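Local coordinates for auracyanin A (PDB 2AAN), which carries electrons as a blue copper protein of the cupredoxin fold, probably as a soluble acceptor for the membrane-embedded alternative complex III, at the copper (II) ion site. Sequence-based numbering; all coordinates share one arbitrary frame.

The copper (II) ion site. Residues 57-59, 123, 125, 128, 132. With CU (copper (II) ion), chain B.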
loop_
_atom_site.group_PDB
_atom_site.type_symbol
_atom_site.label_atom_id
_atom_site.label_comp_id
_atom_site.label_asym_id
_atom_site.label_seq_id
_atom_site.Cartn_x
_atom_site.Cartn_y
_atom_site.Cartn_z
ATOM N N GLN A 57 -10.707 -7.356 -3.100
ATOM C CA GLN A 57 -10.363 -5.948 -2.970
ATOM C C GLN A 57 -8.948 -5.897 -2.447
ATOM O O GLN A 57 -8.537 -6.784 -1.743
ATOM C CB GLN A 57 -11.338 -5.165 -2.048
ATOM C CG GLN A 57 -11.815 -5.925 -0.862
ATOM C CD GLN A 57 -12.732 -5.161 0.027
ATOM O OE1 GLN A 57 -12.974 -3.971 -0.164
ATOM N NE2 GLN A 57 -13.245 -5.848 1.035
ATOM N N HIS A 58 -8.222 -4.850 -2.802
ATOM C CA HIS A 58 -6.883 -4.608 -2.288
ATOM C C HIS A 58 -6.659 -3.107 -2.144
ATOM O O HIS A 58 -7.225 -2.301 -2.887
ATOM C CB HIS A 58 -5.823 -5.079 -3.274
ATOM C CG HIS A 58 -5.775 -6.563 -3.499
ATOM N ND1 HIS A 58 -5.390 -7.457 -2.524
ATOM C CD2 HIS A 58 -6.062 -7.305 -4.600
ATOM C CE1 HIS A 58 -5.438 -8.687 -3.013
ATOM N NE2 HIS A 58 -5.815 -8.620 -4.284
ATOM N N ASN A 59 -5.690 -2.773 -1.312
ATOM C CA ASN A 59 -5.120 -1.433 -1.335
ATOM C C ASN A 59 -3.604 -1.487 -1.227
ATOM O O ASN A 59 -3.012 -2.569 -1.138
ATOM C CB ASN A 59 -5.783 -0.511 -0.289
ATOM C CG ASN A 59 -5.682 -1.025 1.130
ATOM O OD1 ASN A 59 -4.802 -1.790 1.434
ATOM N ND2 ASN A 59 -6.601 -0.594 2.014
ATOM N N CYS A 123 -1.176 -4.209 2.323
ATOM C CA CYS A 123 -2.606 -4.090 2.032
ATOM C C CYS A 123 -3.335 -4.338 3.336
ATOM O O CYS A 123 -3.017 -5.301 4.012
ATOM C CB CYS A 123 -3.012 -5.123 1.014
ATOM S SG CYS A 123 -4.790 -5.293 0.743
ATOM N N VAL A 125 -6.732 -4.887 3.570
ATOM C CA VAL A 125 -7.968 -5.637 3.401
ATOM C C VAL A 125 -7.901 -6.854 4.371
ATOM O O VAL A 125 -6.853 -7.480 4.497
ATOM C CB VAL A 125 -8.177 -5.998 1.915
ATOM C CG1 VAL A 125 -9.262 -7.114 1.721
ATOM C CG2 VAL A 125 -8.478 -4.716 1.101
ATOM N N HIS A 128 -5.293 -10.022 4.419
ATOM C CA HIS A 128 -4.232 -10.029 3.362
ATOM C C HIS A 128 -2.833 -9.823 3.906
ATOM O O HIS A 128 -1.890 -10.456 3.437
ATOM C CB HIS A 128 -4.540 -9.011 2.286
ATOM C CG HIS A 128 -5.749 -9.362 1.503
ATOM N ND1 HIS A 128 -6.064 -8.755 0.310
ATOM C CD2 HIS A 128 -6.724 -10.275 1.741
ATOM C CE1 HIS A 128 -7.191 -9.278 -0.152
ATOM N NE2 HIS A 128 -7.596 -10.220 0.687
ATOM N N MET A 132 0.625 -10.001 2.362
ATOM C CA MET A 132 0.638 -9.035 1.291
ATOM C C MET A 132 1.405 -7.806 1.764
ATOM O O MET A 132 0.865 -6.857 2.366
ATOM C CB MET A 132 -0.796 -8.766 0.855
ATOM C CG MET A 132 -0.875 -8.062 -0.485
ATOM S SD MET A 132 -2.488 -8.130 -1.214
ATOM C CE MET A 132 -2.219 -6.956 -2.560
HETATM CU CU CU B . -5.109 -7.092 -0.516
#
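Both histidines point CG anti to their own carbonyl carbon, beside the backbone N, whereas Cys123 swings SG anti to its backbone N (chi1 170°) and Met132 runs out as an extended chain; together they converge on one copper ion. This is the type 1 centre of a cupredoxin, with His58 on one loop and Cys123, His128 and Met132 on the loop joining strands 117-122 and 133-138. Each imidazole binds through its delta nitrogen: His58 ND1 and His128 ND1 each lie 2.1 Å from CU. The thiolate sulfur, Cys123 SG, is the third strong ligand, at 2.2 Å from CU, and it lies at the edge of the His58 ring, in its plane. The three form a nearly flat trigonal array around copper, opened widest, to 136°, between His58 ND1 and Cys123 SG. Met132 approaches from one side of that plane with its thioether, SD standing 2.9 Å from CU, a long and weak axial contact. On the opposite side the carbonyl oxygen of Gln57 remains 3.7 Å from CU (atom O), too distant for a bond.

Besides binding copper, Cys123 SG accepts two backbone N-H bonds. The amide N of Asn59 donates to Cys123 SG over 3.4 Å in a nearly straight bond (170° at the hydrogen), and the amide N of Val125 does so over 3.5 Å. Two backbone donors suit a thiolate, and may draw off some of its charge and raise the reduction potential. The branched Val125 also lays CG1 over one face of the His128 ring, towards its rim, and may restrain that ring's tilt with a nonpolar group that does not compete for the metal. Soft sulfur favours Cu(I) and imidazole serves both oxidation states; held in this preset geometry, copper can cycle between Cu(I) and Cu(II) with little rearrangement, which suits auracyanin A to rapid electron transfer.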